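Local coordinates for MTH169 (Methanobacterium thermoautotrophicum, PDB 1GTD), which belongs to the PurS family of small alpha/beta proteins and forms an assembly of four copies, each with an antiparallel sheet and helices, at residues 13-18 with 70-75; 43-48 with 60-65. All blocks are in the same frame, centred on the assembly; numbering follows the deposited sequence.

Contact 1: residues 13-18 with 70-75; sequences KGMLNP and PVIHDY
Met15 meets Val71 and Ile72 in a small loop-to-loop contact at the end of the sheet. Residues 13-18 link strand 3-11 to helix 18-30, and Asn17 takes the N-cap position of that helix. Residues 70-75 turn into strand 73-81. Met15, a selenomethionine, carries the direct contact. With CG beside the backbone N (chi1 -59°), the chain bends at chi2 (-72°). This brings the methyl CE to 3.8 Å from the backbone Val71 O. Nearer the root, Met15 CG lies 4.0 Å from Ile72 O. The selenium adds a loose apolar touch, with Met15 SE 4.3 Å from Ile72 CG2. The CG2 branch of Ile72 thus meets the selenium, while its CG1-CD1 branch turns the other way. Ile72 also packs on Leu11 of strand 3-11.

No direct hydrogen bond joins the two segments. A water does so instead. It accepts from Lys13 N at 2.7 Å and donates to Asp74 OD2 at 3.1 Å. Ile72 and Asp74 are backbone-bonded to Lys12 and Arg10, so the sheet pairing sets the two segments side by side. The contact is thus thin and partly buried: one apolar side chain rests against backbone carbonyls. No hydrogen bond fixes that direct touch, so the polar link between the segments rests on the one water.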
ATOM      1  N   LYS B  13     -17.470   7.101   1.988  1.00 22.21           N
ATOM      2  CA  LYS B  13     -17.381   8.344   2.747  1.00 24.24           C
ATOM      3  C   LYS B  13     -17.563   8.112   4.246  1.00 24.78           C
ATOM      4  O   LYS B  13     -18.465   7.386   4.670  1.00 25.45           O
ATOM      5  CB  LYS B  13     -18.437   9.331   2.246  1.00 26.58           C
ATOM      6  CG  LYS B  13     -18.181   9.879   0.847  1.00 29.72           C
ATOM      7  CD  LYS B  13     -17.900  11.395   0.873  1.00 33.40           C
ATOM      8  CE  LYS B  13     -16.615  11.734   1.649  1.00 36.28           C
ATOM      9  NZ  LYS B  13     -16.319  13.202   1.690  1.00 36.24           N
ATOM     10  N   GLY B  14     -16.698   8.729   5.044  1.00 24.34           N
ATOM     11  CA  GLY B  14     -16.786   8.575   6.485  1.00 24.82           C
ATOM     12  C   GLY B  14     -15.797   7.563   7.021  1.00 25.12           C
ATOM     13  O   GLY B  14     -15.391   7.629   8.183  1.00 24.98           O
HETATM   14  N   MSE B  15     -15.424   6.619   6.162  1.00 26.80           N
HETATM   15  CA  MSE B  15     -14.470   5.569   6.497  1.00 27.29           C
HETATM   16  C   MSE B  15     -13.106   6.201   6.659  1.00 26.50           C
HETATM   17  O   MSE B  15     -12.751   7.096   5.892  1.00 26.31           O
HETATM   18  CB  MSE B  15     -14.378   4.551   5.361  1.00 30.05           C
HETATM   19  CG  MSE B  15     -15.669   3.859   5.015  1.00 36.24           C
HETATM   20 SE   MSE B  15     -16.171   2.597   6.367  1.00 47.00          SE
HETATM   21  CE  MSE B  15     -17.921   2.106   5.699  1.00 42.78           C
ATOM     22  N   LEU B  16     -12.342   5.739   7.645  1.00 24.91           N
ATOM     23  CA  LEU B  16     -10.988   6.254   7.852  1.00 23.93           C
ATOM     24  C   LEU B  16     -10.102   5.807   6.679  1.00 23.69           C
ATOM     25  O   LEU B  16     -10.254   4.706   6.155  1.00 23.34           O
ATOM     26  CB  LEU B  16     -10.387   5.710   9.162  1.00 20.63           C
ATOM     27  CG  LEU B  16      -8.879   5.922   9.398  1.00 18.91           C
ATOM     28  CD1 LEU B  16      -8.572   7.346   9.832  1.00 15.02           C
ATOM     29  CD2 LEU B  16      -8.411   4.960  10.458  1.00 18.30           C
ATOM     30  N   ASN B  17      -9.187   6.670   6.263  1.00 23.95           N
ATOM     31  CA  ASN B  17      -8.265   6.330   5.194  1.00 24.42           C
ATOM     32  C   ASN B  17      -6.889   6.656   5.743  1.00 24.83           C
ATOM     33  O   ASN B  17      -6.435   7.798   5.670  1.00 25.43           O
ATOM     34  CB  ASN B  17      -8.549   7.162   3.949  1.00 24.90           C
ATOM     35  CG  ASN B  17      -7.657   6.788   2.782  1.00 23.20           C
ATOM     36  OD1 ASN B  17      -7.838   7.287   1.676  1.00 24.85           O
ATOM     37  ND2 ASN B  17      -6.689   5.908   3.025  1.00 20.91           N
ATOM     38  N   PRO B  18      -6.212   5.657   6.320  1.00 25.81           N
ATOM     39  CA  PRO B  18      -4.878   5.845   6.896  1.00 26.96           C
ATOM     40  C   PRO B  18      -3.910   6.598   5.982  1.00 27.94           C
ATOM     41  O   PRO B  18      -3.233   7.540   6.416  1.00 29.75           O
ATOM     42  CB  PRO B  18      -4.419   4.412   7.176  1.00 26.47           C
ATOM     43  CG  PRO B  18      -5.711   3.703   7.479  1.00 26.14           C
ATOM     44  CD  PRO B  18      -6.626   4.243   6.401  1.00 25.25           C
ATOM     45  N   PRO B  70     -16.563  -4.877  -0.349  1.00 21.42           N
ATOM     46  CA  PRO B  70     -17.777  -4.072  -0.545  1.00 21.38           C
ATOM     47  C   PRO B  70     -18.345  -3.388   0.698  1.00 21.41           C
ATOM     48  O   PRO B  70     -18.963  -2.337   0.593  1.00 22.19           O
ATOM     49  CB  PRO B  70     -18.762  -5.072  -1.155  1.00 19.79           C
ATOM     50  CG  PRO B  70     -18.338  -6.363  -0.551  1.00 21.84           C
ATOM     51  CD  PRO B  70     -16.822  -6.285  -0.697  1.00 21.98           C
ATOM     52  N   VAL B  71     -18.147  -3.984   1.866  1.00 20.73           N
ATOM     53  CA  VAL B  71     -18.660  -3.392   3.086  1.00 21.64           C
ATOM     54  C   VAL B  71     -18.059  -2.006   3.324  1.00 21.93           C
ATOM     55  O   VAL B  71     -18.698  -1.135   3.929  1.00 21.28           O
ATOM     56  CB  VAL B  71     -18.350  -4.289   4.324  1.00 23.30           C
ATOM     57  CG1 VAL B  71     -18.634  -3.514   5.617  1.00 23.62           C
ATOM     58  CG2 VAL B  71     -19.190  -5.562   4.275  1.00 21.02           C
ATOM     59  N   ILE B  72     -16.835  -1.806   2.842  1.00 21.44           N
ATOM     60  CA  ILE B  72     -16.136  -0.536   3.031  1.00 20.90           C
ATOM     61  C   ILE B  72     -15.718   0.208   1.757  1.00 20.55           C
ATOM     62  O   ILE B  72     -15.525   1.429   1.794  1.00 21.04           O
ATOM     63  CB  ILE B  72     -14.872  -0.733   3.917  1.00 20.90           C
ATOM     64  CG1 ILE B  72     -13.848  -1.611   3.193  1.00 21.52           C
ATOM     65  CG2 ILE B  72     -15.249  -1.422   5.223  1.00 21.18           C
ATOM     66  CD1 ILE B  72     -12.621  -1.909   4.023  1.00 20.76           C
ATOM     67  N   HIS B  73     -15.571  -0.505   0.637  1.00 19.98           N
ATOM     68  CA  HIS B  73     -15.164   0.142  -0.623  1.00 20.47           C
ATOM     69  C   HIS B  73     -16.288   0.390  -1.622  1.00 20.30           C
ATOM     70  O   HIS B  73     -17.223  -0.396  -1.734  1.00 20.03           O
ATOM     71  CB  HIS B  73     -14.108  -0.685  -1.375  1.00 18.61           C
ATOM     72  CG  HIS B  73     -12.853  -0.920  -0.606  1.00 20.03           C
ATOM     73  ND1 HIS B  73     -12.588  -2.109   0.040  1.00 20.72           N
ATOM     74  CD2 HIS B  73     -11.790  -0.117  -0.370  1.00 20.14           C
ATOM     75  CE1 HIS B  73     -11.414  -2.027   0.640  1.00 20.54           C
ATOM     76  NE2 HIS B  73     -10.909  -0.828   0.406  1.00 19.90           N
ATOM     77  N   ASP B  74     -16.176   1.501  -2.340  1.00 20.99           N
ATOM     78  CA  ASP B  74     -17.102   1.850  -3.415  1.00 21.08           C
ATOM     79  C   ASP B  74     -16.201   1.573  -4.617  1.00 23.16           C
ATOM     80  O   ASP B  74     -15.030   1.970  -4.603  1.00 24.02           O
ATOM     81  CB  ASP B  74     -17.445   3.352  -3.430  1.00 19.19           C
ATOM     82  CG  ASP B  74     -18.558   3.731  -2.462  1.00 16.72           C
ATOM     83  OD1 ASP B  74     -19.497   2.931  -2.266  1.00 15.21           O
ATOM     84  OD2 ASP B  74     -18.501   4.858  -1.919  1.00 17.53           O
ATOM     85  N   TYR B  75     -16.700   0.889  -5.640  1.00 24.89           N
ATOM     86  CA  TYR B  75     -15.851   0.648  -6.793  1.00 25.73           C
ATOM     87  C   TYR B  75     -16.538   0.916  -8.117  1.00 26.21           C
ATOM     88  O   TYR B  75     -17.761   0.948  -8.197  1.00 27.48           O
ATOM     89  CB  TYR B  75     -15.273  -0.765  -6.747  1.00 27.71           C
ATOM     90  CG  TYR B  75     -16.284  -1.882  -6.731  1.00 30.18           C
ATOM     91  CD1 TYR B  75     -16.497  -2.669  -7.865  1.00 31.63           C
ATOM     92  CD2 TYR B  75     -17.012  -2.170  -5.577  1.00 30.93           C
ATOM     93  CE1 TYR B  75     -17.410  -3.722  -7.851  1.00 33.27           C
ATOM     94  CE2 TYR B  75     -17.932  -3.218  -5.550  1.00 33.24           C
ATOM     95  CZ  TYR B  75     -18.123  -3.991  -6.691  1.00 33.81           C
ATOM     96  OH  TYR B  75     -19.018  -5.033  -6.668  1.00 33.08           O
TER
HETATM   97  O   HOH W   1     -19.573   6.726   0.274  1.00 19.63           O

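Contact 2: residues 43-48 with 60-65; sequences ITFTMD and EDMCQR
Met62 reaches from its helix to the Phe45 ring in a Met-aromatic contact, with Met47 alongside. Met62 and Met47 are both selenomethionines. Met62 SE lies 5.2 Å from the centroid of the Phe45 ring, 54° off the ring normal. The approach is therefore oblique. The ring atom nearest the selenium is at the far end, with Phe45 CZ 4.2 Å from Met62 SE. The position of the Met62 methyl near CZ is doubtful, because the modelled separation is shorter than carbons can sit. Met47 completes the group: its methyl CE comes to 4.2 Å from Met62 SE. The selenium of Met62 is thus touched by an aromatic ring and by a methyl group, and no polar atom enters the contact.

The side chains of Phe45 and Met62 come from opposite directions. Met62 runs straight out from the helix through chi2 (176°), which carries its selenium out to the ring. Met47 is extended through chi1 and chi2, with CG anti to the backbone N (chi1 176°). Phe45 and Met47 are two residues apart on the strand and point to the same side, toward the helix.

Backbone bonds hold the frame. Gln64 N bonds to Glu60 O at 3.2 Å, and Arg65 N to Asp61 O at 3.0 Å. Phe45 is paired with Val5 of strand 3-11. Val34 of the third subunit packs on Phe45 and Met47, and Tyr32 of that subunit packs on Met62. Within the chain, this buried apolar contact packs helix 59-67 against strand 37-47, the outer strand of the sheet within this chain, while Cys63 of the helix touches strands 3-11 and 73-81. At Thr44 the sheet runs on into the third subunit.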
ATOM      1  N   ILE B  43      -7.047  -0.360 -10.899  1.00 19.79           N
ATOM      2  CA  ILE B  43      -6.479  -1.572 -11.445  1.00 20.01           C
ATOM      3  C   ILE B  43      -6.959  -1.673 -12.877  1.00 21.44           C
ATOM      4  O   ILE B  43      -8.156  -1.560 -13.132  1.00 21.92           O
ATOM      5  CB  ILE B  43      -6.967  -2.796 -10.690  1.00 19.11           C
ATOM      6  CG1 ILE B  43      -6.744  -2.588  -9.196  1.00 20.62           C
ATOM      7  CG2 ILE B  43      -6.233  -4.029 -11.187  1.00 19.08           C
ATOM      8  CD1 ILE B  43      -7.291  -3.698  -8.335  1.00 23.81           C
ATOM      9  N   THR B  44      -6.027  -1.866 -13.807  1.00 22.67           N
ATOM     10  CA  THR B  44      -6.376  -1.993 -15.214  1.00 24.75           C
ATOM     11  C   THR B  44      -5.806  -3.310 -15.734  1.00 25.13           C
ATOM     12  O   THR B  44      -4.813  -3.806 -15.213  1.00 24.80           O
ATOM     13  CB  THR B  44      -5.798  -0.830 -16.049  1.00 25.57           C
ATOM     14  OG1 THR B  44      -5.923   0.405 -15.329  1.00 25.28           O
ATOM     15  CG2 THR B  44      -6.566  -0.695 -17.343  1.00 27.11           C
ATOM     16  N   PHE B  45      -6.433  -3.883 -16.753  1.00 27.00           N
ATOM     17  CA  PHE B  45      -5.953  -5.144 -17.315  1.00 28.31           C
ATOM     18  C   PHE B  45      -6.784  -5.631 -18.490  1.00 28.77           C
ATOM     19  O   PHE B  45      -7.992  -5.400 -18.568  1.00 28.35           O
ATOM     20  CB  PHE B  45      -5.896  -6.234 -16.234  1.00 29.21           C
ATOM     21  CG  PHE B  45      -7.229  -6.557 -15.613  1.00 30.66           C
ATOM     22  CD1 PHE B  45      -8.082  -7.486 -16.203  1.00 30.83           C
ATOM     23  CD2 PHE B  45      -7.642  -5.917 -14.444  1.00 32.13           C
ATOM     24  CE1 PHE B  45      -9.327  -7.773 -15.636  1.00 31.13           C
ATOM     25  CE2 PHE B  45      -8.889  -6.196 -13.870  1.00 31.41           C
ATOM     26  CZ  PHE B  45      -9.729  -7.125 -14.471  1.00 30.41           C
ATOM     27  N   THR B  46      -6.112  -6.308 -19.408  1.00 30.30           N
ATOM     28  CA  THR B  46      -6.739  -6.846 -20.603  1.00 32.05           C
ATOM     29  C   THR B  46      -7.336  -8.228 -20.336  1.00 34.22           C
ATOM     30  O   THR B  46      -6.921  -8.927 -19.405  1.00 33.51           O
ATOM     31  CB  THR B  46      -5.703  -6.914 -21.733  1.00 31.43           C
ATOM     32  OG1 THR B  46      -5.431  -5.584 -22.181  1.00 30.43           O
ATOM     33  CG2 THR B  46      -6.202  -7.763 -22.900  1.00 32.97           C
HETATM   34  N   MSE B  47      -8.307  -8.620 -21.158  1.00 37.14           N
HETATM   35  CA  MSE B  47      -8.962  -9.907 -20.982  1.00 41.38           C
HETATM   36  C   MSE B  47      -9.765 -10.345 -22.207  1.00 42.56           C
HETATM   37  O   MSE B  47     -10.742  -9.701 -22.575  1.00 43.34           O
HETATM   38  CB  MSE B  47      -9.869  -9.815 -19.758  1.00 44.35           C
HETATM   39  CG  MSE B  47     -10.720 -11.025 -19.449  1.00 48.77           C
HETATM   40 SE   MSE B  47     -11.676 -10.685 -17.779  1.00 56.52          SE
HETATM   41  CE  MSE B  47     -10.889 -12.061 -16.661  1.00 53.22           C
ATOM     42  N   ASP B  48      -9.344 -11.436 -22.844  1.00 44.76           N
ATOM     43  CA  ASP B  48     -10.053 -11.962 -24.012  1.00 47.73           C
ATOM     44  C   ASP B  48     -11.263 -12.756 -23.537  1.00 48.97           C
ATOM     45  O   ASP B  48     -11.120 -13.720 -22.783  1.00 49.18           O
ATOM     46  CB  ASP B  48      -9.157 -12.900 -24.830  1.00 49.46           C
ATOM     47  CG  ASP B  48      -8.024 -12.177 -25.524  1.00 51.67           C
ATOM     48  OD1 ASP B  48      -8.302 -11.168 -26.211  1.00 52.86           O
ATOM     49  OD2 ASP B  48      -6.858 -12.622 -25.391  1.00 51.93           O
ATOM     50  N   GLU B  60     -16.910  -8.453 -12.082  1.00 32.90           N
ATOM     51  CA  GLU B  60     -17.731  -8.257 -10.893  1.00 33.93           C
ATOM     52  C   GLU B  60     -17.430  -9.294  -9.806  1.00 34.28           C
ATOM     53  O   GLU B  60     -17.491  -8.995  -8.615  1.00 33.33           O
ATOM     54  CB  GLU B  60     -19.212  -8.311 -11.262  1.00 34.77           C
ATOM     55  CG  GLU B  60     -20.139  -8.353 -10.062  1.00 37.40           C
ATOM     56  CD  GLU B  60     -19.979  -7.151  -9.140  1.00 39.39           C
ATOM     57  OE1 GLU B  60     -20.605  -7.165  -8.055  1.00 40.64           O
ATOM     58  OE2 GLU B  60     -19.241  -6.198  -9.496  1.00 37.30           O
ATOM     59  N   ASP B  61     -17.112 -10.515 -10.215  1.00 35.52           N
ATOM     60  CA  ASP B  61     -16.789 -11.554  -9.248  1.00 37.56           C
ATOM     61  C   ASP B  61     -15.451 -11.234  -8.605  1.00 37.83           C
ATOM     62  O   ASP B  61     -15.299 -11.330  -7.389  1.00 36.79           O
ATOM     63  CB  ASP B  61     -16.702 -12.927  -9.922  1.00 39.92           C
ATOM     64  CG  ASP B  61     -18.060 -13.495 -10.284  1.00 43.33           C
ATOM     65  OD1 ASP B  61     -19.075 -13.077  -9.681  1.00 43.60           O
ATOM     66  OD2 ASP B  61     -18.105 -14.382 -11.168  1.00 45.58           O
HETATM   67  N   MSE B  62     -14.483 -10.857  -9.437  1.00 38.15           N
HETATM   68  CA  MSE B  62     -13.145 -10.521  -8.970  1.00 38.40           C
HETATM   69  C   MSE B  62     -13.165  -9.406  -7.934  1.00 36.53           C
HETATM   70  O   MSE B  62     -12.414  -9.444  -6.957  1.00 36.36           O
HETATM   71  CB  MSE B  62     -12.272 -10.111 -10.154  1.00 40.97           C
HETATM   72  CG  MSE B  62     -12.024 -11.233 -11.145  1.00 45.16           C
HETATM   73 SE   MSE B  62     -11.020 -10.659 -12.696  1.00 51.76          SE
HETATM   74  CE  MSE B  62     -10.727  -8.835 -12.140  1.00 49.83           C
ATOM     75  N   CYS B  63     -14.018  -8.411  -8.148  1.00 34.88           N
ATOM     76  CA  CYS B  63     -14.128  -7.300  -7.209  1.00 35.63           C
ATOM     77  C   CYS B  63     -14.730  -7.778  -5.896  1.00 34.93           C
ATOM     78  O   CYS B  63     -14.287  -7.388  -4.821  1.00 35.67           O
ATOM     79  CB  CYS B  63     -15.006  -6.184  -7.784  1.00 35.66           C
ATOM     80  SG  CYS B  63     -14.292  -5.281  -9.190  1.00 34.59           S
ATOM     81  N   GLN B  64     -15.738  -8.635  -5.993  1.00 34.98           N
ATOM     82  CA  GLN B  64     -16.419  -9.160  -4.814  1.00 36.50           C
ATOM     83  C   GLN B  64     -15.556 -10.058  -3.918  1.00 37.79           C
ATOM     84  O   GLN B  64     -15.663 -10.013  -2.686  1.00 37.72           O
ATOM     85  CB  GLN B  64     -17.667  -9.951  -5.241  1.00 35.42           C
ATOM     86  CG  GLN B  64     -18.811  -9.128  -5.821  1.00 33.61           C
ATOM     87  CD  GLN B  64     -19.532  -8.318  -4.770  1.00 34.58           C
ATOM     88  OE1 GLN B  64     -20.095  -8.867  -3.822  1.00 34.11           O
ATOM     89  NE2 GLN B  64     -19.518  -6.999  -4.929  1.00 34.54           N
ATOM     90  N   ARG B  65     -14.698 -10.867  -4.531  1.00 38.23           N
ATOM     91  CA  ARG B  65     -13.881 -11.801  -3.767  1.00 38.55           C
ATOM     92  C   ARG B  65     -12.381 -11.573  -3.754  1.00 37.18           C
ATOM     93  O   ARG B  65     -11.647 -12.402  -3.219  1.00 38.76           O
ATOM     94  CB  ARG B  65     -14.122 -13.218  -4.287  1.00 41.17           C
ATOM     95  CG  ARG B  65     -13.559 -13.437  -5.697  1.00 43.92           C
ATOM     96  CD  ARG B  65     -13.353 -14.910  -6.021  1.00 47.54           C
ATOM     97  NE  ARG B  65     -14.599 -15.674  -5.997  1.00 52.80           N
ATOM     98  CZ  ARG B  65     -15.591 -15.525  -6.872  1.00 54.93           C
ATOM     99  NH1 ARG B  65     -15.489 -14.635  -7.851  1.00 55.73           N
ATOM    100  NH2 ARG B  65     -16.686 -16.271  -6.771  1.00 56.47           N
TER

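In the fold
The chain starts with strand 3-11, the middle strand of the three, and enters residues 13-18 of contact 1. Helix 18-30 follows, then strand 37-47, which brings the first half of contact 2. Helix 59-67 returns to that strand and closes the shorter loop. Residues 70-75 then come back beside 13-18 and close the longer one, so contact 2 is enclosed by contact 1. The centres are about 19 Å apart. Tyr75 bridges them: its OH lies 2.7 Å from Gln64 NE2, a probable hydrogen bond, and its ring packs on Cys63. Contact 1 joins the two loops at one sheet end; contact 2 joins helix to sheet.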